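Local coordinates for protein endo-b-1,4-glucanase (Nasutitermes takasagoensis, PDB 1KS8) that probably cuts internal beta-1,4-glucosidic linkages in cellulose and related beta-glucans, as a family 9 glycoside hydrolase with an (alpha/alpha)6 fold, at residues 65-68 / 69-73; 177-180 / 181-185. All blocks are in the same frame, centred on the assembly; numbering follows the deposited sequence.

Both contacts are short stretches of helix in the (alpha/alpha)6 barrel of this family 9 catalytic domain, each pairing residues three to five apart. Contact 1 comes first along the chain, on helix 62-78. Contact 2 follows on helix 171-190. Their centres lie 15 Å apart, and their nearest atoms stay about 8 Å apart, so they do not touch. Contact 1 is fully buried, with its centre 5 Å from the centre of the chain. Contact 2 is 20 Å out, nearer the surface and partly open to solvent. Helix 149-165 packs against both: Ala66 and Thr70 of contact 1 lie on it, and so do Leu177, Ala181 and Leu184 of contact 2. The two contacts thus belong to one continuous helical core.

Contact 1 of 2, residues 65-68 / 69-73; sequences MAYT and ATVLA
Tyr67 and Val71 meet one turn apart on helix 62-78, in the core of the (alpha/alpha)6 barrel. The CG2 methyl of Val71 sits over one face of the Tyr67 ring, 3.9 Å from its centroid and 28° off the ring normal. This is a CH-pi contact. The methyl leans to one side of the ring, and its closest ring atom is CE1 of Tyr67, at 3.5 Å from Val71 CG2. Tyr67 has CG anti to its own N (chi1 161°), which carries the ring outward with a lean toward the next turn, so one face meets the valine. The same CG2 lies 3.4 Å from Tyr67 O, so this part is tight. Between Thr68 and Leu72 only the methyls are looser, with Thr68 CG2 4.0 Å from Leu72 CD1. Leu72 CG still presses on Thr68 O, at 3.3 Å. No side of the contact is open to solvent. The backbone bond from Val71 N to Tyr67 O is nearly straight, at 171°. Thr70 OG1 hydrogen-bonds Glu154 OE2 and lies 3.0 Å from Ala66 O. Thr68 OG1 bonds Pro64 O. The Tyr67 side chain is about 6 Å from that of Glu214, a calcium-site residue. Ala66 and Thr70 pack on helix 149-165, Met65 and Ala69 on helix 89-106, and Thr68 and Leu72 on helix 415-430.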
loop_
_atom_site.group_PDB
_atom_site.type_symbol
_atom_site.label_atom_id
_atom_site.label_comp_id
_atom_site.label_asym_id
_atom_site.label_seq_id
_atom_site.Cartn_x
_atom_site.Cartn_y
_atom_site.Cartn_z
ATOM N N MET A 65 -3.788 3.539 -3.403
ATOM C CA MET A 65 -4.655 3.147 -2.292
ATOM C C MET A 65 -5.121 1.706 -2.478
ATOM O O MET A 65 -5.178 0.940 -1.521
ATOM C CB MET A 65 -5.882 4.057 -2.179
ATOM C CG MET A 65 -6.488 4.034 -0.775
ATOM S SD MET A 65 -8.165 4.684 -0.641
ATOM C CE MET A 65 -7.959 6.329 -1.352
ATOM N N ALA A 66 -5.455 1.343 -3.713
ATOM C CA ALA A 66 -5.904 -0.013 -4.007
ATOM C C ALA A 66 -4.752 -0.991 -3.797
ATOM O O ALA A 66 -4.933 -2.058 -3.209
ATOM C CB ALA A 66 -6.421 -0.095 -5.442
ATOM N N TYR A 67 -3.570 -0.621 -4.283
ATOM C CA TYR A 67 -2.382 -1.452 -4.125
ATOM C C TYR A 67 -2.147 -1.712 -2.637
ATOM O O TYR A 67 -1.879 -2.840 -2.218
ATOM C CB TYR A 67 -1.160 -0.742 -4.713
ATOM C CG TYR A 67 0.156 -1.295 -4.212
ATOM C CD1 TYR A 67 0.701 -2.463 -4.752
ATOM C CD2 TYR A 67 0.823 -0.687 -3.152
ATOM C CE1 TYR A 67 1.879 -3.011 -4.240
ATOM C CE2 TYR A 67 1.994 -1.225 -2.635
ATOM C CZ TYR A 67 2.515 -2.384 -3.179
ATOM O OH TYR A 67 3.663 -2.925 -2.646
ATOM N N THR A 68 -2.250 -0.655 -1.839
ATOM C CA THR A 68 -2.049 -0.768 -0.402
ATOM C C THR A 68 -3.020 -1.785 0.181
ATOM O O THR A 68 -2.630 -2.668 0.949
ATOM C CB THR A 68 -2.267 0.593 0.290
ATOM O OG1 THR A 68 -1.240 1.507 -0.116
ATOM C CG2 THR A 68 -2.233 0.436 1.806
ATOM N N ALA A 69 -4.288 -1.656 -0.194
ATOM C CA ALA A 69 -5.320 -2.561 0.293
ATOM C C ALA A 69 -5.045 -4.011 -0.090
ATOM O O ALA A 69 -5.203 -4.912 0.729
ATOM C CB ALA A 69 -6.682 -2.127 -0.233
ATOM N N THR A 70 -4.632 -4.241 -1.331
ATOM C CA THR A 70 -4.351 -5.600 -1.782
ATOM C C THR A 70 -3.218 -6.234 -0.986
ATOM O O THR A 70 -3.336 -7.365 -0.529
ATOM C CB THR A 70 -3.973 -5.636 -3.279
ATOM O OG1 THR A 70 -4.985 -4.964 -4.034
ATOM C CG2 THR A 70 -3.867 -7.081 -3.773
ATOM N N VAL A 71 -2.121 -5.505 -0.820
ATOM C CA VAL A 71 -0.976 -6.031 -0.091
ATOM C C VAL A 71 -1.285 -6.252 1.392
ATOM O O VAL A 71 -0.843 -7.243 1.981
ATOM C CB VAL A 71 0.250 -5.110 -0.279
ATOM C CG1 VAL A 71 1.412 -5.583 0.585
ATOM C CG2 VAL A 71 0.662 -5.118 -1.752
ATOM N N LEU A 72 -2.050 -5.350 1.999
ATOM C CA LEU A 72 -2.404 -5.535 3.401
ATOM C C LEU A 72 -3.283 -6.779 3.540
ATOM O O LEU A 72 -3.078 -7.588 4.441
ATOM C CB LEU A 72 -3.141 -4.306 3.950
ATOM C CG LEU A 72 -2.308 -3.039 4.172
ATOM C CD1 LEU A 72 -3.202 -1.976 4.788
ATOM C CD2 LEU A 72 -1.114 -3.328 5.087
ATOM N N ALA A 73 -4.255 -6.936 2.644
ATOM C CA ALA A 73 -5.141 -8.098 2.693
ATOM C C ALA A 73 -4.344 -9.379 2.444
ATOM O O ALA A 73 -4.573 -10.402 3.083
ATOM C CB ALA A 73 -6.252 -7.956 1.651
#

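Contact 2 of 2, residues 177-180 / 181-185; sequences LLTH and ARQLF
Thr179 and Gln183 lie side by side, one turn apart on helix 171-190 of the (alpha/alpha)6 barrel. The glutamine runs close to the threonine backbone before it reaches the side chain. Its CB is 3.7 Å from Thr179 O. CG comes closer, to 3.1 Å from the same Thr179 O, because chi1 of -56° sets CG beside the backbone N of Gln183. The chain is extended beyond CG, and CD is still nearer Thr179 O than the Thr179 CG2 methyl. At the tip the amide parts: NE2 is 4.0 Å from Thr179 CG2, whereas OE1 lies 3.8 Å from Thr179 O, with His180 CA only slightly farther. With an alanine here, the Thr179 methyl would probably lose the amide beside it, and a gap is likely to open next to His107 and Gln110, which the glutamine also touches. His180 ND1 hydrogen-bonds His107, and the two rings meet at about 70°. The Gln183 N-H bonds Thr179 O at 3.2 Å, longer than the other backbone bonds of this turn.

On another side of the helix, the arginine Arg182, extended from CG to NE, crosses Leu178 at a slant. It also touches Thr226 on helix 212-226 and Tyr231 on helix 229-241. Arg182 NE is buried here with no polar partner in the model. Its nearest neighbour across the turn is Leu178 CG, 3.9 Å from Arg182 NE, while Leu178 CD2 stands 4.0 Å from Arg182 NH2.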
loop_
_atom_site.group_PDB
_atom_site.type_symbol
_atom_site.label_atom_id
_atom_site.label_comp_id
_atom_site.label_asym_id
_atom_site.label_seq_id
_atom_site.Cartn_x
_atom_site.Cartn_y
_atom_site.Cartn_z
ATOM N N LEU A 177 -18.168 -7.535 -1.524
ATOM C CA LEU A 177 -16.831 -7.235 -2.025
ATOM C C LEU A 177 -16.577 -7.971 -3.338
ATOM O O LEU A 177 -16.084 -7.393 -4.306
ATOM C CB LEU A 177 -15.779 -7.666 -1.002
ATOM C CG LEU A 177 -15.659 -6.853 0.289
ATOM C CD1 LEU A 177 -14.797 -7.610 1.286
ATOM C CD2 LEU A 177 -15.060 -5.487 -0.015
ATOM N N LEU A 178 -16.917 -9.256 -3.362
ATOM C CA LEU A 178 -16.704 -10.077 -4.547
ATOM C C LEU A 178 -17.520 -9.611 -5.748
ATOM O O LEU A 178 -17.035 -9.645 -6.878
ATOM C CB LEU A 178 -17.021 -11.542 -4.234
ATOM C CG LEU A 178 -16.591 -12.562 -5.291
ATOM C CD1 LEU A 178 -15.089 -12.468 -5.526
ATOM C CD2 LEU A 178 -16.969 -13.958 -4.825
ATOM N N THR A 179 -18.756 -9.180 -5.513
ATOM C CA THR A 179 -19.599 -8.704 -6.606
ATOM C C THR A 179 -18.918 -7.521 -7.289
ATOM O O THR A 179 -18.803 -7.473 -8.513
ATOM C CB THR A 179 -20.990 -8.268 -6.097
ATOM O OG1 THR A 179 -21.701 -9.417 -5.621
ATOM C CG2 THR A 179 -21.792 -7.610 -7.213
ATOM N N HIS A 180 -18.457 -6.571 -6.483
ATOM C CA HIS A 180 -17.779 -5.394 -7.006
ATOM C C HIS A 180 -16.472 -5.769 -7.691
ATOM O O HIS A 180 -16.122 -5.198 -8.723
ATOM C CB HIS A 180 -17.514 -4.400 -5.875
ATOM C CG HIS A 180 -18.732 -3.648 -5.441
ATOM N ND1 HIS A 180 -19.222 -2.565 -6.139
ATOM C CD2 HIS A 180 -19.582 -3.843 -4.405
ATOM C CE1 HIS A 180 -20.322 -2.127 -5.552
ATOM N NE2 HIS A 180 -20.563 -2.885 -4.498
ATOM N N ALA A 181 -15.757 -6.734 -7.122
ATOM C CA ALA A 181 -14.489 -7.179 -7.695
ATOM C C ALA A 181 -14.690 -7.746 -9.099
ATOM O O ALA A 181 -13.939 -7.424 -10.015
ATOM C CB ALA A 181 -13.846 -8.227 -6.795
ATOM N N ARG A 182 -15.705 -8.589 -9.265
ATOM C CA ARG A 182 -15.979 -9.189 -10.569
ATOM C C ARG A 182 -16.319 -8.140 -11.622
ATOM O O ARG A 182 -15.848 -8.209 -12.758
ATOM C CB ARG A 182 -17.135 -10.185 -10.469
ATOM C CG ARG A 182 -16.863 -11.385 -9.581
ATOM C CD ARG A 182 -17.974 -12.415 -9.722
ATOM N NE ARG A 182 -17.749 -13.590 -8.885
ATOM C CZ ARG A 182 -18.475 -14.702 -8.951
ATOM N NH1 ARG A 182 -19.473 -14.794 -9.819
ATOM N NH2 ARG A 182 -18.202 -15.723 -8.150
ATOM N N GLN A 183 -17.149 -7.175 -11.242
ATOM C CA GLN A 183 -17.561 -6.120 -12.156
ATOM C C GLN A 183 -16.396 -5.221 -12.545
ATOM O O GLN A 183 -16.262 -4.848 -13.710
ATOM C CB GLN A 183 -18.682 -5.292 -11.526
ATOM C CG GLN A 183 -19.881 -6.135 -11.116
ATOM C CD GLN A 183 -20.952 -5.328 -10.419
ATOM O OE1 GLN A 183 -20.653 -4.398 -9.670
ATOM N NE2 GLN A 183 -22.209 -5.694 -10.644
ATOM N N LEU A 184 -15.550 -4.872 -11.581
ATOM C CA LEU A 184 -14.406 -4.020 -11.883
ATOM C C LEU A 184 -13.395 -4.727 -12.776
ATOM O O LEU A 184 -12.756 -4.087 -13.611
ATOM C CB LEU A 184 -13.745 -3.530 -10.590
ATOM C CG LEU A 184 -14.500 -2.357 -9.955
ATOM C CD1 LEU A 184 -13.997 -2.114 -8.543
ATOM C CD2 LEU A 184 -14.329 -1.114 -10.820
ATOM N N PHE A 185 -13.251 -6.040 -12.616
ATOM C CA PHE A 185 -12.324 -6.770 -13.471
ATOM C C PHE A 185 -12.847 -6.756 -14.902
ATOM O O PHE A 185 -12.087 -6.549 -15.843
ATOM C CB PHE A 185 -12.157 -8.222 -13.032
ATOM C CG PHE A 185 -11.290 -9.021 -13.963
ATOM C CD1 PHE A 185 -9.920 -8.780 -14.034
ATOM C CD2 PHE A 185 -11.850 -9.957 -14.825
ATOM C CE1 PHE A 185 -9.120 -9.457 -14.954
ATOM C CE2 PHE A 185 -11.060 -10.640 -15.748
ATOM C CZ PHE A 185 -9.693 -10.388 -15.814
#